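Long-range contacts in AlkZ (PDB 5UUJ), which belongs to the AlkZ-like DNA glycosylase family, a branch of the wider clan of helix-turn-helix proteins: residues Pro28-Val33 with Leu50-Arg55; Gly39-Val44 with Thr82-Arg87; Leu73-Ala78 with Leu175-Asn180; Trp77-Thr82 with Arg229-Asn234. One frame throughout, in Å; residues are numbered along the deposited sequence.

Contact 1. Residues Pro28-Val33 with Leu50-Arg55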
loop_
_atom_site.group_PDB
_atom_site.type_symbol
_atom_site.label_atom_id
_atom_site.label_comp_id
_atom_site.label_asym_id
_atom_site.label_seq_id
_atom_site.Cartn_x
_atom_site.Cartn_y
_atom_site.Cartn_z
ATOM N N PRO A 28 4.883 15.929 7.240
ATOM C CA PRO A 28 3.663 15.228 7.641
ATOM C C PRO A 28 3.945 14.168 8.698
ATOM O O PRO A 28 5.045 13.616 8.745
ATOM C CB PRO A 28 3.184 14.590 6.337
ATOM C CG PRO A 28 4.430 14.385 5.548
ATOM C CD PRO A 28 5.326 15.540 5.890
ATOM N N SER A 29 2.960 13.894 9.543
ATOM C CA SER A 29 3.060 12.789 10.486
ATOM C C SER A 29 3.019 11.471 9.718
ATOM O O SER A 29 2.682 11.449 8.531
ATOM C CB SER A 29 1.925 12.845 11.506
ATOM O OG SER A 29 0.682 12.555 10.892
ATOM N N ALA A 30 3.365 10.377 10.386
ATOM C CA ALA A 30 3.287 9.062 9.759
ATOM C C ALA A 30 1.846 8.754 9.355
ATOM O O ALA A 30 1.605 8.140 8.316
ATOM C CB ALA A 30 3.824 7.989 10.690
ATOM N N SER A 31 0.894 9.189 10.177
ATOM C CA SER A 31 -0.525 8.998 9.879
ATOM C C SER A 31 -0.940 9.793 8.648
ATOM O O SER A 31 -1.734 9.314 7.839
ATOM C CB SER A 31 -1.391 9.402 11.073
ATOM O OG SER A 31 -1.229 8.490 12.145
ATOM N N ASP A 32 -0.411 11.007 8.510
ATOM C CA ASP A 32 -0.682 11.831 7.331
ATOM C C ASP A 32 -0.206 11.145 6.055
ATOM O O ASP A 32 -0.912 11.146 5.046
ATOM C CB ASP A 32 -0.009 13.204 7.450
ATOM C CG ASP A 32 -0.646 14.084 8.508
ATOM O OD1 ASP A 32 -1.821 13.849 8.859
ATOM O OD2 ASP A 32 0.032 15.019 8.982
ATOM N N VAL A 33 0.988 10.562 6.103
ATOM C CA VAL A 33 1.551 9.881 4.942
ATOM C C VAL A 33 0.752 8.620 4.598
ATOM O O VAL A 33 0.345 8.428 3.451
ATOM C CB VAL A 33 3.031 9.505 5.173
ATOM C CG1 VAL A 33 3.571 8.666 4.017
ATOM C CG2 VAL A 33 3.865 10.756 5.342
ATOM N N LEU A 50 11.062 3.470 6.076
ATOM C CA LEU A 50 11.853 4.306 5.182
ATOM C C LEU A 50 10.969 5.157 4.280
ATOM O O LEU A 50 11.227 6.342 4.090
ATOM C CB LEU A 50 12.785 3.437 4.333
ATOM C CG LEU A 50 13.707 4.170 3.358
ATOM C CD1 LEU A 50 14.715 5.030 4.108
ATOM C CD2 LEU A 50 14.413 3.180 2.445
ATOM N N ASN A 51 9.918 4.554 3.734
ATOM C CA ASN A 51 9.067 5.244 2.771
ATOM C C ASN A 51 8.260 6.379 3.397
ATOM O O ASN A 51 7.915 7.350 2.721
ATOM C CB ASN A 51 8.136 4.246 2.089
ATOM C CG ASN A 51 8.886 3.282 1.181
ATOM O OD1 ASN A 51 9.989 3.583 0.710
ATOM N ND2 ASN A 51 8.291 2.122 0.927
ATOM N N VAL A 52 7.967 6.261 4.686
ATOM C CA VAL A 52 7.363 7.364 5.419
ATOM C C VAL A 52 8.421 8.433 5.698
ATOM O O VAL A 52 8.187 9.623 5.478
ATOM C CB VAL A 52 6.724 6.885 6.741
ATOM C CG1 VAL A 52 6.235 8.063 7.575
ATOM C CG2 VAL A 52 5.571 5.937 6.448
ATOM N N ALA A 53 9.589 8.000 6.163
ATOM C CA ALA A 53 10.648 8.923 6.567
ATOM C C ALA A 53 11.157 9.757 5.395
ATOM O O ALA A 53 11.484 10.932 5.561
ATOM C CB ALA A 53 11.799 8.162 7.203
ATOM N N LEU A 54 11.227 9.148 4.215
ATOM C CA LEU A 54 11.693 9.856 3.029
ATOM C C LEU A 54 10.712 10.954 2.619
ATOM O O LEU A 54 11.075 11.877 1.897
ATOM C CB LEU A 54 11.906 8.883 1.869
ATOM C CG LEU A 54 13.099 7.925 1.981
ATOM C CD1 LEU A 54 13.045 6.887 0.875
ATOM C CD2 LEU A 54 14.416 8.673 1.933
ATOM N N ARG A 55 9.474 10.853 3.089
ATOM C CA ARG A 55 8.443 11.836 2.761
ATOM C C ARG A 55 8.344 12.932 3.824
ATOM O O ARG A 55 7.353 13.663 3.896
ATOM C CB ARG A 55 7.099 11.129 2.576
ATOM C CG ARG A 55 7.009 10.398 1.250
ATOM C CD ARG A 55 5.739 9.595 1.127
ATOM N NE ARG A 55 5.474 9.220 -0.257
ATOM C CZ ARG A 55 6.053 8.202 -0.887
ATOM N NH1 ARG A 55 6.944 7.445 -0.263
ATOM N NH2 ARG A 55 5.739 7.940 -2.148
#

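Contact 2. Residues Gly39-Val44 with Thr82-Arg87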
loop_
_atom_site.group_PDB
_atom_site.type_symbol
_atom_site.label_atom_id
_atom_site.label_comp_id
_atom_site.label_asym_id
_atom_site.label_seq_id
_atom_site.Cartn_x
_atom_site.Cartn_y
_atom_site.Cartn_z
ATOM N N GLY A 39 -2.605 3.746 2.330
ATOM C CA GLY A 39 -1.877 2.635 2.907
ATOM C C GLY A 39 -0.434 2.589 2.446
ATOM O O GLY A 39 -0.065 3.199 1.444
ATOM N N VAL A 40 0.381 1.872 3.208
ATOM C CA VAL A 40 1.776 1.624 2.867
ATOM C C VAL A 40 2.054 0.143 3.079
ATOM O O VAL A 40 1.745 -0.397 4.142
ATOM C CB VAL A 40 2.742 2.472 3.729
ATOM C CG1 VAL A 40 4.203 2.094 3.452
ATOM C CG2 VAL A 40 2.514 3.952 3.490
ATOM N N GLN A 41 2.618 -0.512 2.067
ATOM C CA GLN A 41 2.965 -1.924 2.188
ATOM C C GLN A 41 3.991 -2.090 3.296
ATOM O O GLN A 41 4.999 -1.385 3.325
ATOM C CB GLN A 41 3.503 -2.486 0.868
ATOM C CG GLN A 41 2.515 -3.421 0.164
ATOM C CD GLN A 41 3.160 -4.463 -0.749
ATOM O OE1 GLN A 41 2.589 -4.824 -1.779
ATOM N NE2 GLN A 41 4.330 -4.970 -0.364
ATOM N N ALA A 42 3.724 -3.027 4.202
ATOM C CA ALA A 42 4.497 -3.151 5.431
ATOM C C ALA A 42 4.910 -4.584 5.733
ATOM O O ALA A 42 5.128 -4.935 6.892
ATOM C CB ALA A 42 3.696 -2.588 6.595
ATOM N N GLN A 43 5.024 -5.412 4.701
ATOM C CA GLN A 43 5.448 -6.791 4.908
ATOM C C GLN A 43 6.905 -6.810 5.358
ATOM O O GLN A 43 7.288 -7.595 6.224
ATOM C CB GLN A 43 5.265 -7.622 3.637
ATOM C CG GLN A 43 5.613 -9.093 3.813
ATOM C CD GLN A 43 4.878 -9.737 4.977
ATOM O OE1 GLN A 43 3.649 -9.789 4.998
ATOM N NE2 GLN A 43 5.632 -10.227 5.956
ATOM N N VAL A 44 7.709 -5.941 4.752
ATOM C CA VAL A 44 9.062 -5.674 5.221
ATOM C C VAL A 44 9.019 -4.362 6.002
ATOM O O VAL A 44 8.888 -3.287 5.418
ATOM C CB VAL A 44 10.070 -5.580 4.060
ATOM C CG1 VAL A 44 11.483 -5.392 4.595
ATOM C CG2 VAL A 44 9.991 -6.828 3.186
ATOM N N THR A 82 -2.102 -8.088 0.756
ATOM C CA THR A 82 -0.806 -7.864 1.395
ATOM C C THR A 82 -0.941 -7.013 2.657
ATOM O O THR A 82 -1.879 -6.225 2.800
ATOM C CB THR A 82 0.193 -7.177 0.443
ATOM O OG1 THR A 82 -0.273 -5.866 0.118
ATOM C CG2 THR A 82 0.368 -7.983 -0.836
ATOM N N LEU A 83 0.012 -7.183 3.565
ATOM C CA LEU A 83 0.041 -6.443 4.819
ATOM C C LEU A 83 0.272 -4.955 4.583
ATOM O O LEU A 83 1.253 -4.568 3.949
ATOM C CB LEU A 83 1.135 -7.005 5.727
ATOM C CG LEU A 83 1.194 -6.454 7.150
ATOM C CD1 LEU A 83 -0.057 -6.843 7.920
ATOM C CD2 LEU A 83 2.446 -6.955 7.854
ATOM N N HIS A 84 -0.639 -4.134 5.102
ATOM C CA HIS A 84 -0.582 -2.682 4.945
ATOM C C HIS A 84 -0.634 -1.961 6.283
ATOM O O HIS A 84 -1.285 -2.422 7.221
ATOM C CB HIS A 84 -1.755 -2.180 4.098
ATOM C CG HIS A 84 -1.525 -2.235 2.619
ATOM N ND1 HIS A 84 -1.739 -3.371 1.873
ATOM C CD2 HIS A 84 -1.143 -1.273 1.743
ATOM C CE1 HIS A 84 -1.476 -3.115 0.600
ATOM N NE2 HIS A 84 -1.113 -1.851 0.500
ATOM N N LEU A 85 0.047 -0.822 6.359
ATOM C CA LEU A 85 -0.253 0.178 7.375
ATOM C C LEU A 85 -1.485 0.949 6.917
ATOM O O LEU A 85 -1.599 1.290 5.741
ATOM C CB LEU A 85 0.923 1.136 7.587
ATOM C CG LEU A 85 2.091 0.659 8.453
ATOM C CD1 LEU A 85 3.294 1.560 8.253
ATOM C CD2 LEU A 85 1.701 0.631 9.924
ATOM N N LEU A 86 -2.410 1.200 7.839
ATOM C CA LEU A 86 -3.590 2.017 7.559
ATOM C C LEU A 86 -3.959 2.855 8.775
ATOM O O LEU A 86 -3.641 2.489 9.908
ATOM C CB LEU A 86 -4.782 1.139 7.166
ATOM C CG LEU A 86 -4.669 0.320 5.878
ATOM C CD1 LEU A 86 -5.780 -0.713 5.818
ATOM C CD2 LEU A 86 -4.723 1.220 4.661
ATOM N N ARG A 87 -4.626 3.979 8.538
ATOM C CA ARG A 87 -5.250 4.724 9.623
ATOM C C ARG A 87 -6.506 3.966 10.034
ATOM O O ARG A 87 -7.347 3.684 9.182
ATOM C CB ARG A 87 -5.606 6.151 9.201
ATOM C CG ARG A 87 -4.411 7.056 8.955
ATOM C CD ARG A 87 -4.840 8.513 8.870
ATOM N NE ARG A 87 -5.310 9.017 10.162
ATOM C CZ ARG A 87 -6.303 9.889 10.323
ATOM N NH1 ARG A 87 -6.961 10.374 9.276
ATOM N NH2 ARG A 87 -6.647 10.278 11.543
HETATM O O HOH W 1 2.011 -9.355 3.114
#

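Contact 3. Residues Leu73-Ala78 with Leu175-Asn180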
loop_
_atom_site.group_PDB
_atom_site.type_symbol
_atom_site.label_atom_id
_atom_site.label_comp_id
_atom_site.label_asym_id
_atom_site.label_seq_id
_atom_site.Cartn_x
_atom_site.Cartn_y
_atom_site.Cartn_z
ATOM N N LEU A 73 -2.030 4.166 14.121
ATOM C CA LEU A 73 -1.847 3.361 12.915
ATOM C C LEU A 73 -2.127 1.897 13.220
ATOM O O LEU A 73 -1.863 1.430 14.327
ATOM C CB LEU A 73 -0.428 3.514 12.361
ATOM C CG LEU A 73 -0.098 4.819 11.640
ATOM C CD1 LEU A 73 1.362 4.828 11.225
ATOM C CD2 LEU A 73 -0.989 5.018 10.430
HETATM N N MSE A 74 -2.668 1.182 12.237
HETATM C CA MSE A 74 -2.915 -0.249 12.377
HETATM C C MSE A 74 -2.166 -1.018 11.298
HETATM O O MSE A 74 -1.823 -0.469 10.250
HETATM C CB MSE A 74 -4.417 -0.555 12.307
HETATM C CG MSE A 74 -4.971 -0.782 10.909
HETATM SE SE MSE A 74 -6.913 -1.038 10.895
HETATM C CE MSE A 74 -7.022 -2.824 11.671
ATOM N N LYS A 75 -1.895 -2.287 11.577
ATOM C CA LYS A 75 -1.304 -3.186 10.596
ATOM C C LYS A 75 -2.270 -4.328 10.332
ATOM O O LYS A 75 -2.681 -5.034 11.255
ATOM C CB LYS A 75 0.045 -3.723 11.079
ATOM C CG LYS A 75 1.103 -2.653 11.280
ATOM C CD LYS A 75 2.348 -3.206 11.959
ATOM C CE LYS A 75 3.046 -4.239 11.094
ATOM N NZ LYS A 75 4.345 -4.670 11.686
ATOM N N THR A 76 -2.640 -4.499 9.069
ATOM C CA THR A 76 -3.536 -5.575 8.683
ATOM C C THR A 76 -3.427 -5.832 7.185
ATOM O O THR A 76 -2.751 -5.099 6.462
ATOM C CB THR A 76 -5.000 -5.251 9.059
ATOM O OG1 THR A 76 -5.807 -6.427 8.923
ATOM C CG2 THR A 76 -5.567 -4.131 8.184
ATOM N N TRP A 77 -4.091 -6.887 6.727
ATOM C CA TRP A 77 -4.071 -7.252 5.319
ATOM C C TRP A 77 -5.185 -6.525 4.586
ATOM O O TRP A 77 -6.341 -6.571 5.001
ATOM C CB TRP A 77 -4.203 -8.768 5.165
ATOM C CG TRP A 77 -3.030 -9.496 5.730
ATOM C CD1 TRP A 77 -1.982 -10.023 5.033
ATOM C CD2 TRP A 77 -2.764 -9.757 7.113
ATOM N NE1 TRP A 77 -1.084 -10.605 5.895
ATOM C CE2 TRP A 77 -1.541 -10.456 7.179
ATOM C CE3 TRP A 77 -3.444 -9.474 8.303
ATOM C CZ2 TRP A 77 -0.986 -10.879 8.384
ATOM C CZ3 TRP A 77 -2.890 -9.892 9.500
ATOM C CH2 TRP A 77 -1.673 -10.588 9.532
ATOM N N ALA A 78 -4.818 -5.839 3.508
ATOM C CA ALA A 78 -5.757 -5.034 2.743
ATOM C C ALA A 78 -5.584 -5.292 1.242
ATOM O O ALA A 78 -5.834 -6.406 0.774
ATOM C CB ALA A 78 -5.573 -3.554 3.071
ATOM N N LEU A 175 -9.881 -9.108 12.684
ATOM C CA LEU A 175 -8.521 -9.255 13.190
ATOM C C LEU A 175 -7.554 -8.270 12.555
ATOM O O LEU A 175 -7.737 -7.822 11.423
ATOM C CB LEU A 175 -8.007 -10.695 12.994
ATOM C CG LEU A 175 -7.610 -11.280 11.631
ATOM C CD1 LEU A 175 -6.266 -10.794 11.124
ATOM C CD2 LEU A 175 -7.563 -12.794 11.750
ATOM N N CYS A 176 -6.530 -7.930 13.327
ATOM C CA CYS A 176 -5.433 -7.091 12.874
ATOM C C CYS A 176 -4.263 -7.372 13.800
ATOM O O CYS A 176 -4.410 -8.129 14.755
ATOM C CB CYS A 176 -5.813 -5.610 12.903
ATOM S SG CYS A 176 -6.232 -4.989 14.556
ATOM N N HIS A 177 -3.110 -6.773 13.531
ATOM C CA HIS A 177 -1.968 -6.928 14.423
ATOM C C HIS A 177 -2.226 -6.248 15.762
ATOM O O HIS A 177 -2.782 -5.152 15.817
ATOM C CB HIS A 177 -0.699 -6.341 13.807
ATOM C CG HIS A 177 -0.044 -7.226 12.791
ATOM N ND1 HIS A 177 1.321 -7.297 12.645
ATOM C CD2 HIS A 177 -0.570 -8.067 11.871
ATOM C CE1 HIS A 177 1.616 -8.149 11.677
ATOM N NE2 HIS A 177 0.483 -8.629 11.191
ATOM N N GLY A 178 -1.816 -6.907 16.837
ATOM C CA GLY A 178 -1.715 -6.261 18.130
ATOM C C GLY A 178 -0.286 -5.788 18.295
ATOM O O GLY A 178 0.505 -5.869 17.354
ATOM N N PRO A 179 0.058 -5.288 19.488
ATOM C CA PRO A 179 1.458 -4.951 19.750
ATOM C C PRO A 179 2.318 -6.205 19.702
ATOM O O PRO A 179 1.871 -7.253 20.165
ATOM C CB PRO A 179 1.428 -4.351 21.163
ATOM C CG PRO A 179 -0.021 -4.034 21.431
ATOM C CD PRO A 179 -0.801 -5.038 20.656
ATOM N N ASN A 180 3.518 -6.116 19.137
ATOM C CA ASN A 180 4.410 -7.267 19.120
ATOM C C ASN A 180 4.774 -7.677 20.536
ATOM O O ASN A 180 5.044 -6.829 21.386
ATOM C CB ASN A 180 5.681 -6.967 18.323
ATOM C CG ASN A 180 5.419 -6.798 16.839
ATOM O OD1 ASN A 180 4.377 -7.207 16.327
ATOM N ND2 ASN A 180 6.372 -6.195 16.139
HETATM O O HOH W 2 -2.668 -3.056 14.077
HETATM O O HOH W 3 3.653 -6.215 14.019
HETATM O O HOH W 4 -8.624 -5.963 9.839
#

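Contact 4. Residues Trp77-Thr82 with Arg229-Asn234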
loop_
_atom_site.group_PDB
_atom_site.type_symbol
_atom_site.label_atom_id
_atom_site.label_comp_id
_atom_site.label_asym_id
_atom_site.label_seq_id
_atom_site.Cartn_x
_atom_site.Cartn_y
_atom_site.Cartn_z
ATOM N N TRP A 77 -4.091 -6.887 6.727
ATOM C CA TRP A 77 -4.071 -7.252 5.319
ATOM C C TRP A 77 -5.185 -6.525 4.586
ATOM O O TRP A 77 -6.341 -6.571 5.001
ATOM C CB TRP A 77 -4.203 -8.768 5.165
ATOM C CG TRP A 77 -3.030 -9.496 5.730
ATOM C CD1 TRP A 77 -1.982 -10.023 5.033
ATOM C CD2 TRP A 77 -2.764 -9.757 7.113
ATOM N NE1 TRP A 77 -1.084 -10.605 5.895
ATOM C CE2 TRP A 77 -1.541 -10.456 7.179
ATOM C CE3 TRP A 77 -3.444 -9.474 8.303
ATOM C CZ2 TRP A 77 -0.986 -10.879 8.384
ATOM C CZ3 TRP A 77 -2.890 -9.892 9.500
ATOM C CH2 TRP A 77 -1.673 -10.588 9.532
ATOM N N ALA A 78 -4.818 -5.839 3.508
ATOM C CA ALA A 78 -5.757 -5.034 2.743
ATOM C C ALA A 78 -5.584 -5.292 1.242
ATOM O O ALA A 78 -5.834 -6.406 0.774
ATOM C CB ALA A 78 -5.573 -3.554 3.071
HETATM N N MSE A 79 -5.151 -4.276 0.496
HETATM C CA MSE A 79 -5.098 -4.361 -0.965
HETATM C C MSE A 79 -4.237 -5.520 -1.457
HETATM O O MSE A 79 -3.110 -5.713 -0.995
HETATM C CB MSE A 79 -4.573 -3.055 -1.561
HETATM C CG MSE A 79 -5.650 -1.998 -1.760
HETATM SE SE MSE A 79 -6.421 -1.353 -0.082
HETATM C CE MSE A 79 -4.777 -0.611 0.672
ATOM N N ARG A 80 -4.790 -6.285 -2.395
ATOM C CA ARG A 80 -4.102 -7.428 -2.994
ATOM C C ARG A 80 -3.744 -8.483 -1.944
ATOM O O ARG A 80 -2.924 -9.363 -2.191
ATOM C CB ARG A 80 -2.845 -6.961 -3.737
ATOM C CG ARG A 80 -3.115 -5.838 -4.738
ATOM C CD ARG A 80 -1.853 -5.354 -5.442
ATOM N NE ARG A 80 -0.827 -4.900 -4.503
ATOM C CZ ARG A 80 -0.810 -3.710 -3.906
ATOM N NH1 ARG A 80 -1.772 -2.820 -4.125
ATOM N NH2 ARG A 80 0.178 -3.409 -3.075
ATOM N N GLY A 81 -4.368 -8.389 -0.775
ATOM C CA GLY A 81 -4.141 -9.343 0.294
ATOM C C GLY A 81 -2.823 -9.172 1.031
ATOM O O GLY A 81 -2.462 -10.017 1.847
ATOM N N THR A 82 -2.102 -8.088 0.756
ATOM C CA THR A 82 -0.806 -7.864 1.395
ATOM C C THR A 82 -0.941 -7.013 2.657
ATOM O O THR A 82 -1.879 -6.225 2.800
ATOM C CB THR A 82 0.193 -7.177 0.443
ATOM O OG1 THR A 82 -0.273 -5.866 0.118
ATOM C CG2 THR A 82 0.368 -7.983 -0.836
ATOM N N ARG A 229 -6.529 -2.978 -10.491
ATOM C CA ARG A 229 -5.252 -3.684 -10.451
ATOM C C ARG A 229 -4.550 -3.408 -9.124
ATOM O O ARG A 229 -4.046 -4.322 -8.470
ATOM C CB ARG A 229 -4.346 -3.275 -11.612
ATOM C CG ARG A 229 -2.996 -3.990 -11.582
ATOM C CD ARG A 229 -2.233 -3.849 -12.879
ATOM N NE ARG A 229 -1.714 -2.495 -13.057
ATOM C CZ ARG A 229 -1.846 -1.764 -14.163
ATOM N NH1 ARG A 229 -2.492 -2.240 -15.223
ATOM N NH2 ARG A 229 -1.329 -0.544 -14.208
ATOM N N TRP A 230 -4.517 -2.137 -8.738
ATOM C CA TRP A 230 -3.981 -1.739 -7.441
ATOM C C TRP A 230 -4.787 -2.363 -6.303
ATOM O O TRP A 230 -4.220 -2.894 -5.350
ATOM C CB TRP A 230 -3.982 -0.214 -7.313
ATOM C CG TRP A 230 -3.834 0.271 -5.909
ATOM C CD1 TRP A 230 -2.674 0.391 -5.200
ATOM C CD2 TRP A 230 -4.884 0.712 -5.038
ATOM N NE1 TRP A 230 -2.937 0.874 -3.941
ATOM C CE2 TRP A 230 -4.284 1.080 -3.817
ATOM C CE3 TRP A 230 -6.271 0.830 -5.173
ATOM C CZ2 TRP A 230 -5.023 1.556 -2.736
ATOM C CZ3 TRP A 230 -7.003 1.305 -4.099
ATOM C CH2 TRP A 230 -6.378 1.662 -2.896
ATOM N N LEU A 231 -6.109 -2.312 -6.422
ATOM C CA LEU A 231 -6.992 -2.786 -5.364
ATOM C C LEU A 231 -6.893 -4.291 -5.143
ATOM O O LEU A 231 -6.719 -4.743 -4.012
ATOM C CB LEU A 231 -8.445 -2.418 -5.681
ATOM C CG LEU A 231 -9.482 -2.787 -4.615
ATOM C CD1 LEU A 231 -9.327 -1.917 -3.372
ATOM C CD2 LEU A 231 -10.891 -2.678 -5.175
ATOM N N SER A 232 -7.008 -5.066 -6.219
ATOM C CA SER A 232 -7.226 -6.503 -6.088
ATOM C C SER A 232 -6.682 -7.337 -7.244
ATOM O O SER A 232 -7.116 -8.469 -7.440
ATOM C CB SER A 232 -8.723 -6.770 -5.956
ATOM O OG SER A 232 -9.385 -6.481 -7.173
ATOM N N LEU A 233 -5.732 -6.790 -7.997
ATOM C CA LEU A 233 -5.238 -7.445 -9.206
ATOM C C LEU A 233 -6.406 -7.793 -10.127
ATOM O O LEU A 233 -6.503 -8.909 -10.642
ATOM C CB LEU A 233 -4.430 -8.702 -8.860
ATOM C CG LEU A 233 -3.184 -8.494 -7.992
ATOM C CD1 LEU A 233 -2.503 -9.826 -7.703
ATOM C CD2 LEU A 233 -2.205 -7.537 -8.658
ATOM N N ASN A 234 -7.301 -6.825 -10.303
ATOM C CA ASN A 234 -8.441 -6.946 -11.210
ATOM C C ASN A 234 -9.383 -8.103 -10.870
ATOM O O ASN A 234 -9.758 -8.885 -11.742
ATOM C CB ASN A 234 -7.948 -7.084 -12.653
ATOM C CG ASN A 234 -7.243 -5.831 -13.143
ATOM O OD1 ASN A 234 -7.887 -4.833 -13.467
ATOM N ND2 ASN A 234 -5.919 -5.876 -13.194
#

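Contact 1. Residues Pro28-Val33 with Leu50-Arg55
Val33 meets Val52 and Arg55 with the same methyl group, CG1, which the side chain holds anti to its own backbone N (chi1 174°). From there CG1 comes to 3.7 Å from CD of Arg55, the closer of its two neighbours, and to 4.2 Å from CG2 of Val52, with the two valine side chains slanting across one another. Val52 divides its branches between two partners. While CG2 takes Val33, its other methyl, CG1, rests against the backbone of Ala30, 3.8 Å from CA, and touches the alanine methyl as well. No hydrogen bond passes between the two segments; side-chain carbons make most of the join, and the residues that touch are buried. It brings together the first turn of helix 30-36 with helix 45-53 and the residues that follow it, two helices separated in sequence by the short strand 40-41, and helix 62-69 closes in on both, with Val64 on Val52 and Ser63 on Ala30. At the start of helix 30-36 Ser29 and Asp32 form a capping box: Ser29 OG accepts from Asp32 N at 3.0 Å, and Asp32 OD2 is met by Ser29 N from above the carboxylate plane. Arg55 runs extended from CG to NE past Val33 and then returns its charged end to its own segment. NH1 donates to Asn51 O at 3.1 Å, with the acceptor lying in the guanidinium plane. The same group also reaches Gln20 O through NE and forms a salt bridge with Asp288. At the backbone end of Arg55, the Pro28 ring lays CG and CD against the carbonyl oxygen, CD at 3.4 Å.

Contact 2. Residues Gly39-Val44 with Thr82-Arg87
Gly39 meets Leu86 and Leu85 with its CA, which lies 3.6 Å from Leu86 CD2 and makes a CA-H...O approach to Leu85 O, while its carbonyl carbon sits at the edge of the His84 imidazole. Val40 pairs with Leu85 as an antiparallel hydrogen-bonded pair, giving its N-H to Leu85 O at 3.3 Å and receiving Leu85 N on its own oxygen at 2.8 Å. The next residue, Gln41, forms a non-hydrogen-bonded pair with His84 and turns to the sheet face that carries the imidazole. Its CG stands over one face of that ring, 4.3 Å from the centroid, in a CH-pi contact, and the amide plane is turned 79° from the ring. The amide end runs on past Thr82, and OE1 accepts from Arg80. His84 ND1 donates to Thr82 O from above the carbonyl plane, which helps to hold the rotation of the imidazole. At Ala42 the backbone N bonds Leu83 O at 2.9 Å, the methyl packs 4.1 Å from Leu85 CG, and Leu83 CD2 comes to 3.5 Å from Ala42 O. Gln43 sets OE1 beside Leu83 CB and accepts a hydrogen bond from a water that in turn accepts from Leu83 N. Strand 83-86, between 40-41 and 74-77, is the middle strand of a three-stranded antiparallel sheet in the order 1-3-2, a topology consistent with the winged-helix form of the helix-turn-helix fold.

Contact 3. Residues Leu73-Ala78 with Leu175-Asn180
His177 and Trp77 meet obliquely, with the far end of the indole brought to the rim of the imidazole: CH2 of Trp77 lies 3.4 Å from His177 NE2. The ring planes stand 54° apart. The CH2 end of the indole comes in near the plane of the imidazole, whereas Lys75 approaches over its surface, with CB off-centre and making a CH-pi contact. CZ3 of Trp77 also touches CD1 of Leu175. Between these side chains the backbones are tied by one direct bond, His177 N to Lys75 O at 2.9 Å. A water extends the link by accepting from Lys75 N and donating to His177 O. The two short strands, 74-77 and 176-177, are each the outermost strand of a different three-stranded antiparallel sheet of order 1-3-2, so the contact brings the margins of two sheets together, each of a topology consistent with a winged helix. The aliphatic chain of Lys75 bends at chi3 (64°), and NZ shares a water with His177 ND1 and Asn180 OD1, the water lying in the plane of the imidazole. With Lys75 NZ 4.1 Å from His177 ND1, a positive lysine would probably disfavour a charged histidine; the lysine also makes a cation-pi contact with Trp45. Away from the rings Met74, present as selenomethionine, presses CE against Cys176 CB at 3.3 Å, tighter than carbons usually pack. A further water donates to Leu175 O and accepts from Thr76 OG1.

Contact 4. Residues Trp77-Thr82 with Arg229-Asn234
The indole of Trp230 carries Met79 on one face, and Arg80 NH1 comes to its five-membered part obliquely. CG of Met79, a selenomethionine in the model, stands 3.9 Å from the centroid of the six-membered ring, close to the normal, while SE lies obliquely at 4.7 Å in a Met-aromatic contact. Bends at chi2 and chi3 fold the rest of the chain back, and CE again nears CZ2 of the ring. The guanidinium of Arg80 is turned 48° from the indole and has the carbonyl of Trp230 at its edge. NH1 donates to Trp230 O at 2.7 Å, in the carbonyl plane and on a lone pair, with an angle at hydrogen of 154°. Arg80 N adds a bond to Leu231 O at 3.0 Å, so two carbonyls near the end of helix 224-232 are gripped by one residue, whose positive charge probably suits that end of the helix. Leu233 CD2 lies 3.9 Å from Arg80 CD. Met79 O accepts from both N and OG1 of Thr82, which holds the turn closed behind the contact. The turn joins strands 74-77 and 83-86, and His84 of the latter lies against Met79. Helix 91-100 closes over the junction, with Tyr94 on both Met79 and Trp230 and with Leu97 and Met98 on Leu231.

Overall arrangement
Contacts 2 and 3 share a sheet: their centres are 9 Å apart, and the neighbouring strands 83-86 and 74-77 are joined by probable hydrogen bonds from His84 N to Thr76 O (2.7 Å) and from Met74 N to Leu86 O (2.8 Å). Contact 4 starts at the end of strand 74-77 and takes in the turn to strand 83-86, sharing Thr82 with contact 2 and Trp77 and Ala78 with contact 3. Contact 1 adjoins both sheet contacts: Ser31 O approaches Arg87 CD of contact 2, and Ala30 CB packs on Leu73 of contact 3. Contacts 1 and 4 do not touch; their nearest atoms are about 11 Å apart, with contact 2 reaching both.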